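Local coordinates for mandelate racemase/muconate lactonizing enzyme-like protein (Rubrobacter xylanophilus DSM 9941, PDB 2QQ6) that binds a magnesium ion and belongs to the mandelate racemase/muconate lactonizing enzyme group of the enolase superfamily, in which it probably acts as a lyase, at residues Ala167-Asp173 against Glu212-His218; Ile313-Asn319 against Asn338-Glu343; Val172-Thr176 against Gly219-Ile223; Asp251-Arg257 against Lys282-Asp286. All blocks are in the same frame, centred on the assembly; numbering follows the deposited sequence.

Interaction 1. Residues Ala167-Asp173 against Glu212-His218. With MG (magnesium ion), chain D.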
loop_
_atom_site.group_PDB
_atom_site.type_symbol
_atom_site.label_atom_id
_atom_site.label_comp_id
_atom_site.label_asym_id
_atom_site.label_seq_id
_atom_site.Cartn_x
_atom_site.Cartn_y
_atom_site.Cartn_z
ATOM N N ALA B 167 -12.343 -28.165 -10.371
ATOM C CA ALA B 167 -11.824 -26.858 -10.741
ATOM C C ALA B 167 -10.332 -26.835 -10.378
ATOM O O ALA B 167 -9.954 -26.900 -9.206
ATOM C CB ALA B 167 -12.572 -25.773 -9.998
ATOM N N ILE B 168 -9.490 -26.736 -11.398
ATOM C CA ILE B 168 -8.047 -26.740 -11.221
ATOM C C ILE B 168 -7.373 -25.436 -11.634
ATOM O O ILE B 168 -7.807 -24.803 -12.588
ATOM C CB ILE B 168 -7.454 -27.906 -12.050
ATOM C CG1 ILE B 168 -7.394 -29.166 -11.192
ATOM C CG2 ILE B 168 -6.083 -27.551 -12.585
ATOM C CD1 ILE B 168 -8.712 -29.531 -10.550
ATOM N N LYS B 169 -6.314 -25.042 -10.923
ATOM C CA LYS B 169 -5.562 -23.831 -11.276
ATOM C C LYS B 169 -4.098 -24.178 -11.560
ATOM O O LYS B 169 -3.482 -24.940 -10.820
ATOM C CB LYS B 169 -5.622 -22.789 -10.160
ATOM C CG LYS B 169 -4.886 -21.476 -10.486
ATOM C CD LYS B 169 -4.912 -20.540 -9.274
ATOM C CE LYS B 169 -4.556 -19.093 -9.629
ATOM N NZ LYS B 169 -4.897 -18.136 -8.528
ATOM N N LEU B 170 -3.546 -23.588 -12.619
ATOM C CA LEU B 170 -2.167 -23.858 -13.035
ATOM C C LEU B 170 -1.321 -22.661 -13.467
ATOM O O LEU B 170 -1.840 -21.687 -14.021
ATOM C CB LEU B 170 -2.189 -24.863 -14.178
ATOM C CG LEU B 170 -1.709 -26.240 -13.755
ATOM C CD1 LEU B 170 -2.292 -27.287 -14.677
ATOM C CD2 LEU B 170 -0.175 -26.252 -13.746
ATOM N N ASP B 171 -0.013 -22.760 -13.227
ATOM C CA ASP B 171 0.931 -21.704 -13.596
ATOM C C ASP B 171 1.590 -21.998 -14.923
ATOM O O ASP B 171 1.653 -23.149 -15.337
ATOM C CB ASP B 171 2.045 -21.560 -12.564
ATOM C CG ASP B 171 1.538 -21.127 -11.214
ATOM O OD1 ASP B 171 0.480 -20.460 -11.160
ATOM O OD2 ASP B 171 2.214 -21.435 -10.208
ATOM N N VAL B 172 2.101 -20.960 -15.574
ATOM C CA VAL B 172 2.767 -21.125 -16.861
ATOM C C VAL B 172 3.886 -20.112 -17.091
ATOM O O VAL B 172 4.300 -19.882 -18.229
ATOM C CB VAL B 172 1.768 -21.041 -18.043
ATOM C CG1 VAL B 172 0.741 -22.140 -17.925
ATOM C CG2 VAL B 172 1.091 -19.691 -18.069
ATOM N N ASP B 173 4.374 -19.521 -16.002
ATOM C CA ASP B 173 5.458 -18.549 -16.074
ATOM C C ASP B 173 6.764 -19.074 -15.447
ATOM O O ASP B 173 6.771 -19.650 -14.355
ATOM C CB ASP B 173 5.045 -17.216 -15.409
ATOM C CG ASP B 173 4.796 -17.341 -13.904
ATOM O OD1 ASP B 173 3.899 -18.109 -13.514
ATOM O OD2 ASP B 173 5.485 -16.662 -13.109
ATOM N N GLU B 212 -13.011 -27.935 -14.781
ATOM C CA GLU B 212 -12.663 -26.567 -15.119
ATOM C C GLU B 212 -11.232 -26.177 -14.756
ATOM O O GLU B 212 -10.790 -26.301 -13.610
ATOM C CB GLU B 212 -13.662 -25.609 -14.486
ATOM C CG GLU B 212 -15.057 -25.790 -15.031
ATOM C CD GLU B 212 -15.947 -24.613 -14.728
ATOM O OE1 GLU B 212 -16.302 -24.409 -13.550
ATOM O OE2 GLU B 212 -16.285 -23.877 -15.678
ATOM N N VAL B 213 -10.503 -25.698 -15.752
ATOM C CA VAL B 213 -9.128 -25.313 -15.522
ATOM C C VAL B 213 -8.794 -23.864 -15.865
ATOM O O VAL B 213 -9.027 -23.394 -16.973
ATOM C CB VAL B 213 -8.174 -26.280 -16.267
ATOM C CG1 VAL B 213 -8.713 -26.591 -17.632
ATOM C CG2 VAL B 213 -6.785 -25.679 -16.357
ATOM N N ALA B 214 -8.247 -23.169 -14.873
ATOM C CA ALA B 214 -7.835 -21.780 -15.014
ATOM C C ALA B 214 -6.313 -21.736 -14.939
ATOM O O ALA B 214 -5.695 -22.605 -14.327
ATOM C CB ALA B 214 -8.458 -20.924 -13.914
ATOM N N ILE B 215 -5.725 -20.716 -15.565
ATOM C CA ILE B 215 -4.271 -20.543 -15.651
ATOM C C ILE B 215 -3.750 -19.167 -15.208
ATOM O O ILE B 215 -4.240 -18.131 -15.658
ATOM C CB ILE B 215 -3.831 -20.811 -17.101
ATOM C CG1 ILE B 215 -4.058 -22.290 -17.420
ATOM C CG2 ILE B 215 -2.390 -20.366 -17.320
ATOM C CD1 ILE B 215 -3.772 -22.666 -18.855
ATOM N N ASP B 216 -2.735 -19.170 -14.345
ATOM C CA ASP B 216 -2.153 -17.937 -13.816
ATOM C C ASP B 216 -0.855 -17.606 -14.531
ATOM O O ASP B 216 -0.039 -18.488 -14.788
ATOM C CB ASP B 216 -1.863 -18.096 -12.317
ATOM C CG ASP B 216 -1.681 -16.766 -11.596
ATOM O OD1 ASP B 216 -1.282 -15.758 -12.222
ATOM O OD2 ASP B 216 -1.915 -16.739 -10.371
HETATM N N MSE B 217 -0.673 -16.327 -14.852
HETATM C CA MSE B 217 0.543 -15.851 -15.505
HETATM C C MSE B 217 1.361 -14.973 -14.564
HETATM O O MSE B 217 2.388 -14.429 -14.943
HETATM C CB MSE B 217 0.202 -15.063 -16.763
HETATM C CG MSE B 217 -0.452 -15.881 -17.853
HETATM SE SE MSE B 217 -0.443 -14.969 -19.642
HETATM C CE MSE B 217 -2.291 -14.445 -19.734
ATOM N N HIS B 218 0.878 -14.833 -13.336
ATOM C CA HIS B 218 1.538 -14.031 -12.316
ATOM C C HIS B 218 1.985 -12.662 -12.801
ATOM O O HIS B 218 2.993 -12.133 -12.348
ATOM C CB HIS B 218 2.713 -14.814 -11.726
ATOM C CG HIS B 218 2.275 -15.942 -10.843
ATOM N ND1 HIS B 218 2.683 -17.244 -11.036
ATOM C CD2 HIS B 218 1.394 -15.975 -9.815
ATOM C CE1 HIS B 218 2.066 -18.027 -10.171
ATOM N NE2 HIS B 218 1.276 -17.282 -9.419
HETATM MG MG MG D . -2.531 -15.741 -8.456
#
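The apolar side of this strand pair carries I168, L170, V213 and I215. Across the pair, I168 CG2 lies 4.3 Å from V213 CG2. L170 rests on V203 and I215 on V200, both of helix 190-207, which packs against this side. Just past the strands V172 CG2 touches I215 CG2 at 3.6 Å and M217 CG (a selenomethionine) at 4.1 Å. The strands themselves, 167-171 and 212-216, run parallel at 26°. Four good backbone hydrogen bonds join them: I168 N to E212 O (2.6 Å), A214 N to I168 O (2.8 Å), L170 N to A214 O (2.9 Å) and D216 N to L170 O (2.7 Å). A weak fifth, V172 N to D216 O (3.4 Å), follows as the strands end. The other side bears A167, K169, D171, A214 and D216. K169 CE comes within 3.6 Å of D216 OD2, while its NZ forms a salt bridge with E242. D171 OD2 bonds to H139. H218 ND1 donates to D173 OD1 at 2.9 Å, in the plane of the ring. D216 OD1 accepts from H218 N at 2.6 Å, an Asx turn. D216 OD2 binds MG at 2.2 Å; E242 and E268 complete the protein ligands. This is the enolase-superfamily arrangement: neighbouring parallel barrel strands present metal ligands at their C-terminal ends.

Interaction 2. Residues Ile313-Asn319 against Asn338-Glu343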
loop_
_atom_site.group_PDB
_atom_site.type_symbol
_atom_site.label_atom_id
_atom_site.label_comp_id
_atom_site.label_asym_id
_atom_site.label_seq_id
_atom_site.Cartn_x
_atom_site.Cartn_y
_atom_site.Cartn_z
ATOM N N ILE B 313 -20.723 -9.722 -13.354
ATOM C CA ILE B 313 -19.404 -10.332 -13.305
ATOM C C ILE B 313 -19.209 -11.245 -12.089
ATOM O O ILE B 313 -19.469 -10.855 -10.945
ATOM C CB ILE B 313 -18.322 -9.260 -13.299
ATOM C CG1 ILE B 313 -18.268 -8.628 -14.685
ATOM C CG2 ILE B 313 -16.982 -9.859 -12.863
ATOM C CD1 ILE B 313 -17.045 -7.800 -14.943
ATOM N N PRO B 314 -18.743 -12.479 -12.328
ATOM C CA PRO B 314 -18.506 -13.469 -11.275
ATOM C C PRO B 314 -17.489 -13.055 -10.215
ATOM O O PRO B 314 -16.473 -12.442 -10.517
ATOM C CB PRO B 314 -18.049 -14.689 -12.063
ATOM C CG PRO B 314 -18.787 -14.544 -13.361
ATOM C CD PRO B 314 -18.589 -13.093 -13.658
ATOM N N PHE B 315 -17.783 -13.420 -8.971
ATOM C CA PHE B 315 -16.929 -13.135 -7.822
ATOM C C PHE B 315 -16.211 -14.421 -7.373
ATOM O O PHE B 315 -16.841 -15.355 -6.873
ATOM C CB PHE B 315 -17.793 -12.606 -6.682
ATOM C CG PHE B 315 -17.037 -12.328 -5.418
ATOM C CD1 PHE B 315 -16.106 -11.300 -5.362
ATOM C CD2 PHE B 315 -17.268 -13.085 -4.275
ATOM C CE1 PHE B 315 -15.430 -11.021 -4.183
ATOM C CE2 PHE B 315 -16.595 -12.814 -3.092
ATOM C CZ PHE B 315 -15.674 -11.786 -3.047
ATOM N N ALA B 316 -14.896 -14.468 -7.550
ATOM C CA ALA B 316 -14.123 -15.648 -7.176
ATOM C C ALA B 316 -12.852 -15.230 -6.463
ATOM O O ALA B 316 -11.782 -15.207 -7.054
ATOM C CB ALA B 316 -13.784 -16.449 -8.419
ATOM N N PRO B 317 -12.950 -14.924 -5.170
ATOM C CA PRO B 317 -11.804 -14.495 -4.369
ATOM C C PRO B 317 -10.569 -15.390 -4.393
ATOM O O PRO B 317 -10.663 -16.609 -4.521
ATOM C CB PRO B 317 -12.398 -14.358 -2.971
ATOM C CG PRO B 317 -13.460 -15.398 -2.962
ATOM C CD PRO B 317 -14.108 -15.221 -4.311
ATOM N N HIS B 318 -9.411 -14.746 -4.273
ATOM C CA HIS B 318 -8.102 -15.396 -4.248
ATOM C C HIS B 318 -7.915 -15.788 -2.781
ATOM O O HIS B 318 -8.175 -14.989 -1.887
ATOM C CB HIS B 318 -7.040 -14.378 -4.724
ATOM C CG HIS B 318 -5.618 -14.862 -4.661
ATOM N ND1 HIS B 318 -4.751 -14.499 -3.650
ATOM C CD2 HIS B 318 -4.897 -15.631 -5.512
ATOM C CE1 HIS B 318 -3.561 -15.019 -3.885
ATOM N NE2 HIS B 318 -3.622 -15.712 -5.008
ATOM N N ASN B 319 -7.493 -17.021 -2.535
ATOM C CA ASN B 319 -7.318 -17.502 -1.172
ATOM C C ASN B 319 -5.987 -18.199 -0.997
ATOM O O ASN B 319 -5.655 -19.114 -1.750
ATOM C CB ASN B 319 -8.436 -18.489 -0.825
ATOM C CG ASN B 319 -8.455 -18.873 0.644
ATOM O OD1 ASN B 319 -7.425 -19.200 1.235
ATOM N ND2 ASN B 319 -9.636 -18.848 1.239
ATOM N N ASN B 338 -23.407 -13.526 -6.869
ATOM C CA ASN B 338 -22.459 -13.790 -7.940
ATOM C C ASN B 338 -21.229 -14.599 -7.549
ATOM O O ASN B 338 -20.171 -14.458 -8.161
ATOM C CB ASN B 338 -22.018 -12.475 -8.599
ATOM C CG ASN B 338 -21.548 -11.435 -7.595
ATOM O OD1 ASN B 338 -20.790 -10.530 -7.948
ATOM N ND2 ASN B 338 -22.008 -11.545 -6.347
ATOM N N PHE B 339 -21.353 -15.453 -6.539
ATOM C CA PHE B 339 -20.212 -16.260 -6.150
ATOM C C PHE B 339 -20.004 -17.347 -7.181
ATOM O O PHE B 339 -20.967 -17.908 -7.708
ATOM C CB PHE B 339 -20.417 -16.920 -4.794
ATOM C CG PHE B 339 -19.389 -17.968 -4.496
ATOM C CD1 PHE B 339 -18.053 -17.617 -4.313
ATOM C CD2 PHE B 339 -19.730 -19.310 -4.495
ATOM C CE1 PHE B 339 -17.072 -18.593 -4.144
ATOM C CE2 PHE B 339 -18.752 -20.284 -4.328
ATOM C CZ PHE B 339 -17.422 -19.920 -4.152
ATOM N N ALA B 340 -18.740 -17.646 -7.455
ATOM C CA ALA B 340 -18.373 -18.672 -8.424
ATOM C C ALA B 340 -17.551 -19.784 -7.763
ATOM O O ALA B 340 -18.072 -20.869 -7.525
ATOM C CB ALA B 340 -17.595 -18.038 -9.560
ATOM N N VAL B 341 -16.274 -19.523 -7.482
ATOM C CA VAL B 341 -15.413 -20.507 -6.829
ATOM C C VAL B 341 -14.365 -19.869 -5.948
ATOM O O VAL B 341 -13.777 -18.842 -6.291
ATOM C CB VAL B 341 -14.646 -21.422 -7.819
ATOM C CG1 VAL B 341 -15.291 -22.806 -7.864
ATOM C CG2 VAL B 341 -14.590 -20.788 -9.189
ATOM N N LEU B 342 -14.126 -20.502 -4.806
ATOM C CA LEU B 342 -13.135 -20.024 -3.857
ATOM C C LEU B 342 -11.868 -20.865 -4.049
ATOM O O LEU B 342 -11.931 -22.054 -4.377
ATOM C CB LEU B 342 -13.680 -20.147 -2.425
ATOM C CG LEU B 342 -12.749 -19.824 -1.259
ATOM C CD1 LEU B 342 -12.130 -18.469 -1.450
ATOM C CD2 LEU B 342 -13.521 -19.875 0.028
ATOM N N GLU B 343 -10.716 -20.231 -3.861
ATOM C CA GLU B 343 -9.451 -20.912 -4.033
ATOM C C GLU B 343 -8.948 -21.626 -2.797
ATOM O O GLU B 343 -9.157 -21.180 -1.667
ATOM C CB GLU B 343 -8.376 -19.926 -4.487
ATOM C CG GLU B 343 -6.956 -20.428 -4.257
ATOM C CD GLU B 343 -5.901 -19.534 -4.874
ATOM O OE1 GLU B 343 -6.126 -18.309 -4.943
ATOM O OE2 GLU B 343 -4.836 -20.057 -5.278
#
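Three hydrogen bonds join the segments. F315 N donates to N338 O at 2.7 Å, and A340 N donates to F315 O at 3.0 Å. These two make a single backbone bridge between F315 and F339. N319 N donates to E343 OE1 at 3.1 Å, so here a carboxylate replaces a backbone acceptor. The same OE1 lies 3.0 Å from H318 CD2, and H318 ND1 is held by D291. Between these polar ends the packing is apolar. P314 CB meets A340 CB at 4.2 Å, and A316 CB meets A340 CB at 4.3 Å. P317 CG sits 3.7 Å from L342 CD1, while its CD lies 4.5 Å from F339 CE1, at the edge of the ring. F315 turns its ring away, onto A305 and V332 of helices 298-310 and 323-334. The segments run roughly the same way, with helix 323-334 between them, as in the last repeats of an enolase-type barrel, though 313-319 is not a regular strand. H318 lies about 4 Å (nearest atoms) from magnesium.

Interaction 3. Residues Val172-Thr176 against Gly219-Ile223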
loop_
_atom_site.group_PDB
_atom_site.type_symbol
_atom_site.label_atom_id
_atom_site.label_comp_id
_atom_site.label_asym_id
_atom_site.label_seq_id
_atom_site.Cartn_x
_atom_site.Cartn_y
_atom_site.Cartn_z
ATOM N N VAL B 172 2.101 -20.960 -15.574
ATOM C CA VAL B 172 2.767 -21.125 -16.861
ATOM C C VAL B 172 3.886 -20.112 -17.091
ATOM O O VAL B 172 4.300 -19.882 -18.229
ATOM C CB VAL B 172 1.768 -21.041 -18.043
ATOM C CG1 VAL B 172 0.741 -22.140 -17.925
ATOM C CG2 VAL B 172 1.091 -19.691 -18.069
ATOM N N ASP B 173 4.374 -19.521 -16.002
ATOM C CA ASP B 173 5.458 -18.549 -16.074
ATOM C C ASP B 173 6.764 -19.074 -15.447
ATOM O O ASP B 173 6.771 -19.650 -14.355
ATOM C CB ASP B 173 5.045 -17.216 -15.409
ATOM C CG ASP B 173 4.796 -17.341 -13.904
ATOM O OD1 ASP B 173 3.899 -18.109 -13.514
ATOM O OD2 ASP B 173 5.485 -16.662 -13.109
ATOM N N ASP B 174 7.869 -18.866 -16.157
ATOM C CA ASP B 174 9.182 -19.296 -15.697
ATOM C C ASP B 174 10.201 -18.228 -16.111
ATOM O O ASP B 174 11.100 -18.482 -16.913
ATOM C CB ASP B 174 9.513 -20.659 -16.324
ATOM C CG ASP B 174 10.639 -21.381 -15.609
ATOM O OD1 ASP B 174 10.957 -21.009 -14.461
ATOM O OD2 ASP B 174 11.197 -22.334 -16.198
ATOM N N ILE B 175 10.035 -17.028 -15.554
ATOM C CA ILE B 175 10.898 -15.877 -15.841
ATOM C C ILE B 175 12.368 -16.125 -15.479
ATOM O O ILE B 175 13.281 -15.475 -16.008
ATOM C CB ILE B 175 10.374 -14.610 -15.095
ATOM C CG1 ILE B 175 9.178 -14.026 -15.840
ATOM C CG2 ILE B 175 11.436 -13.530 -15.031
ATOM C CD1 ILE B 175 8.048 -14.984 -16.052
ATOM N N THR B 176 12.582 -17.077 -14.578
ATOM C CA THR B 176 13.916 -17.430 -14.124
ATOM C C THR B 176 14.353 -18.719 -14.805
ATOM O O THR B 176 15.396 -19.282 -14.480
ATOM C CB THR B 176 13.926 -17.661 -12.624
ATOM O OG1 THR B 176 13.063 -18.761 -12.318
ATOM C CG2 THR B 176 13.424 -16.440 -11.897
ATOM N N GLY B 219 1.202 -12.109 -13.733
ATOM C CA GLY B 219 1.448 -10.804 -14.337
ATOM C C GLY B 219 2.896 -10.421 -14.547
ATOM O O GLY B 219 3.431 -9.583 -13.826
ATOM N N ARG B 220 3.523 -11.009 -15.560
ATOM C CA ARG B 220 4.932 -10.740 -15.828
ATOM C C ARG B 220 5.223 -10.312 -17.259
ATOM O O ARG B 220 6.393 -10.126 -17.597
ATOM C CB ARG B 220 5.788 -11.994 -15.581
ATOM C CG ARG B 220 5.361 -12.912 -14.461
ATOM C CD ARG B 220 5.998 -12.550 -13.146
ATOM N NE ARG B 220 5.825 -13.632 -12.187
ATOM C CZ ARG B 220 6.224 -13.580 -10.924
ATOM N NH1 ARG B 220 6.824 -12.491 -10.457
ATOM N NH2 ARG B 220 6.024 -14.618 -10.132
ATOM N N PHE B 221 4.204 -10.141 -18.102
ATOM C CA PHE B 221 4.495 -9.826 -19.502
ATOM C C PHE B 221 3.980 -8.558 -20.152
ATOM O O PHE B 221 3.015 -7.942 -19.699
ATOM C CB PHE B 221 4.093 -11.024 -20.352
ATOM C CG PHE B 221 4.407 -12.324 -19.696
ATOM C CD1 PHE B 221 3.557 -12.849 -18.728
ATOM C CD2 PHE B 221 5.594 -12.993 -19.983
ATOM C CE1 PHE B 221 3.887 -14.017 -18.059
ATOM C CE2 PHE B 221 5.935 -14.164 -19.319
ATOM C CZ PHE B 221 5.086 -14.678 -18.357
ATOM N N ASP B 222 4.660 -8.197 -21.237
ATOM C CA ASP B 222 4.344 -7.023 -22.031
ATOM C C ASP B 222 3.127 -7.272 -22.906
ATOM O O ASP B 222 2.677 -8.404 -23.077
ATOM C CB ASP B 222 5.524 -6.637 -22.927
ATOM C CG ASP B 222 5.955 -7.767 -23.835
ATOM O OD1 ASP B 222 5.098 -8.617 -24.174
ATOM O OD2 ASP B 222 7.142 -7.802 -24.226
ATOM N N ILE B 223 2.617 -6.196 -23.481
ATOM C CA ILE B 223 1.448 -6.278 -24.325
ATOM C C ILE B 223 1.527 -7.367 -25.395
ATOM O O ILE B 223 0.646 -8.229 -25.464
ATOM C CB ILE B 223 1.154 -4.894 -24.969
ATOM C CG1 ILE B 223 0.528 -3.968 -23.923
ATOM C CG2 ILE B 223 0.231 -5.048 -26.156
ATOM C CD1 ILE B 223 -0.822 -4.437 -23.445
#
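Residues 219-222 end the loop after strand 212-216, and I223 opens helix 223-233. The 172-176 segment is the matching loop after the preceding strand, so the contact joins two neighbouring loops at the C-terminal end of the enolase-type barrel. G219 makes the turn with a positive phi of 35° and stays clear of the other loop. R220 comes next and points toward it. Its CG lies 3.7 Å from I175 CD1, so the aliphatic part of the arginine packs on the isoleucine. Its guanidinium reaches the acid D173 through NE, while NH2 is held by A136 O. R220 also packs against F79 of the second subunit, which places this loop beside the dimer contact. F221 brings the end of its ring over: CZ meets I175 CD1 at 3.8 Å and D173 CB at 3.9 Å, the latter at the ring edge. I175 thus touches both R220 and F221. D222 is out of reach of 172-176 and is the N-cap of helix 223-233, with OD1 accepting from S225 N. D173 serves two partners: OD1 accepts from H218 ND1, and OD2 forms the salt bridge with R220 NE at 3.2 Å, in the plane of the guanidinium.

Interaction 4. Residues Asp251-Arg257 against Lys282-Asp286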
loop_
_atom_site.group_PDB
_atom_site.type_symbol
_atom_site.label_atom_id
_atom_site.label_comp_id
_atom_site.label_asym_id
_atom_site.label_seq_id
_atom_site.Cartn_x
_atom_site.Cartn_y
_atom_site.Cartn_z
ATOM N N ASP B 251 -5.388 -0.362 -17.690
ATOM C CA ASP B 251 -5.737 -0.077 -19.066
ATOM C C ASP B 251 -5.118 -1.164 -19.919
ATOM O O ASP B 251 -5.707 -1.617 -20.905
ATOM C CB ASP B 251 -5.185 1.287 -19.481
ATOM C CG ASP B 251 -6.010 2.439 -18.934
ATOM O OD1 ASP B 251 -5.673 3.612 -19.223
ATOM O OD2 ASP B 251 -6.999 2.169 -18.219
ATOM N N ALA B 252 -3.926 -1.588 -19.517
ATOM C CA ALA B 252 -3.198 -2.620 -20.239
ATOM C C ALA B 252 -3.952 -3.942 -20.157
ATOM O O ALA B 252 -4.160 -4.619 -21.176
ATOM C CB ALA B 252 -1.813 -2.768 -19.654
ATOM N N LEU B 253 -4.359 -4.297 -18.937
ATOM C CA LEU B 253 -5.100 -5.525 -18.700
ATOM C C LEU B 253 -6.355 -5.486 -19.540
ATOM O O LEU B 253 -6.768 -6.504 -20.105
ATOM C CB LEU B 253 -5.474 -5.639 -17.229
ATOM C CG LEU B 253 -6.305 -6.859 -16.850
ATOM C CD1 LEU B 253 -5.524 -8.131 -17.081
ATOM C CD2 LEU B 253 -6.694 -6.741 -15.411
ATOM N N ALA B 254 -6.956 -4.300 -19.626
ATOM C CA ALA B 254 -8.174 -4.114 -20.405
ATOM C C ALA B 254 -7.902 -4.244 -21.907
ATOM O O ALA B 254 -8.722 -4.778 -22.659
ATOM C CB ALA B 254 -8.780 -2.759 -20.091
ATOM N N GLU B 255 -6.739 -3.766 -22.335
ATOM C CA GLU B 255 -6.382 -3.838 -23.741
ATOM C C GLU B 255 -6.232 -5.294 -24.146
ATOM O O GLU B 255 -6.583 -5.681 -25.259
ATOM C CB GLU B 255 -5.085 -3.081 -24.019
ATOM C CG GLU B 255 -4.743 -3.036 -25.510
ATOM C CD GLU B 255 -3.503 -2.215 -25.812
ATOM O OE1 GLU B 255 -3.556 -0.977 -25.632
ATOM O OE2 GLU B 255 -2.477 -2.801 -26.222
ATOM N N VAL B 256 -5.708 -6.102 -23.236
ATOM C CA VAL B 256 -5.549 -7.517 -23.510
ATOM C C VAL B 256 -6.920 -8.207 -23.605
ATOM O O VAL B 256 -7.161 -9.015 -24.502
ATOM C CB VAL B 256 -4.715 -8.212 -22.399
ATOM C CG1 VAL B 256 -4.681 -9.709 -22.631
ATOM C CG2 VAL B 256 -3.303 -7.671 -22.385
ATOM N N ARG B 257 -7.811 -7.882 -22.673
ATOM C CA ARG B 257 -9.131 -8.488 -22.645
ATOM C C ARG B 257 -9.913 -8.255 -23.933
ATOM O O ARG B 257 -10.701 -9.111 -24.360
ATOM C CB ARG B 257 -9.934 -7.964 -21.454
ATOM C CG ARG B 257 -11.289 -8.631 -21.342
ATOM C CD ARG B 257 -12.130 -8.192 -20.149
ATOM N NE ARG B 257 -13.284 -9.084 -20.021
ATOM C CZ ARG B 257 -14.556 -8.716 -20.136
ATOM N NH1 ARG B 257 -14.878 -7.453 -20.380
ATOM N NH2 ARG B 257 -15.516 -9.622 -20.025
ATOM N N LYS B 282 -13.004 0.415 -16.193
ATOM C CA LYS B 282 -12.318 0.128 -17.443
ATOM C C LYS B 282 -12.830 -1.129 -18.140
ATOM O O LYS B 282 -12.415 -1.419 -19.252
ATOM C CB LYS B 282 -10.818 -0.032 -17.209
ATOM C CG LYS B 282 -10.032 1.257 -17.046
ATOM C CD LYS B 282 -9.853 1.646 -15.593
ATOM C CE LYS B 282 -8.570 2.437 -15.397
ATOM N NZ LYS B 282 -8.488 3.598 -16.319
ATOM N N ARG B 283 -13.729 -1.868 -17.495
ATOM C CA ARG B 283 -14.255 -3.107 -18.069
ATOM C C ARG B 283 -13.067 -4.021 -18.404
ATOM O O ARG B 283 -12.948 -4.516 -19.531
ATOM C CB ARG B 283 -15.024 -2.826 -19.364
ATOM C CG ARG B 283 -16.125 -1.789 -19.300
ATOM C CD ARG B 283 -16.522 -1.388 -20.726
ATOM N NE ARG B 283 -15.339 -1.076 -21.542
ATOM C CZ ARG B 283 -15.361 -0.618 -22.799
ATOM N NH1 ARG B 283 -16.518 -0.401 -23.428
ATOM N NH2 ARG B 283 -14.214 -0.381 -23.435
ATOM N N ALA B 284 -12.198 -4.257 -17.425
ATOM C CA ALA B 284 -11.000 -5.058 -17.655
ATOM C C ALA B 284 -11.052 -6.532 -17.296
ATOM O O ALA B 284 -10.127 -7.264 -17.618
ATOM C CB ALA B 284 -9.823 -4.408 -16.941
ATOM N N VAL B 285 -12.118 -6.976 -16.642
ATOM C CA VAL B 285 -12.207 -8.371 -16.229
ATOM C C VAL B 285 -13.476 -9.091 -16.578
ATOM O O VAL B 285 -14.542 -8.495 -16.677
ATOM C CB VAL B 285 -12.072 -8.520 -14.713
ATOM C CG1 VAL B 285 -10.746 -7.986 -14.249
ATOM C CG2 VAL B 285 -13.200 -7.799 -14.029
ATOM N N ASP B 286 -13.348 -10.395 -16.747
ATOM C CA ASP B 286 -14.494 -11.242 -17.005
ATOM C C ASP B 286 -14.859 -11.757 -15.620
ATOM O O ASP B 286 -16.024 -11.979 -15.320
ATOM C CB ASP B 286 -14.109 -12.399 -17.920
ATOM C CG ASP B 286 -14.102 -12.005 -19.378
ATOM O OD1 ASP B 286 -15.171 -12.117 -20.027
ATOM O OD2 ASP B 286 -13.035 -11.573 -19.871
#
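Two alanines set how close this helix and loop can come. A254 and A284 have their CA atoms 4.1 Å apart, and their CB atoms meet at 3.7 Å. Neither side chain is large enough to push the backbones apart. L253 fills the hollow beside them: its CD2 lies 4.2 Å from A284 CB and 4.4 Å from V285 CG1. L253 also reaches I264 and A266 of strand 264-266. The loop gets its shape from R283, which ends helix 272-282 in a Schellman motif with positive phi. R257 is the long arm that lies along the loop, with its CD 3.4 Å from A284 O and V285 C over one face of its guanidinium. At its end R257 NE meets D286 OD2 at 2.5 Å, a salt bridge. At the other end of the contact K282 NZ bonds to D251 OD2 at 2.8 Å. The chemistry is therefore a small apolar centre flanked by two ion pairs of reversed polarity, with the helix giving the acid in one and the base in the other.

How the interactions relate
All four contacts lie in the barrel domain. From the N terminus, strand 167-171 opens interaction 1 and runs into the loop of interaction 3. Helix 190-207 returns the chain to strand 212-216, which closes interaction 1; the next loop closes interaction 3. These two loops overlap: they share V172 and D173 and their closures cross. Helix 223-233 follows. I223, at its start, touches E255 and V256 of interaction 4, which closes at 282-286 after strand 264-266 and helix 272-282. Interaction 2 comes last, separate in sequence, yet I313 and P314 pack on V285 and D286. E343 and H318 also approach K169, so interactions 2 and 1 meet across the barrel interior.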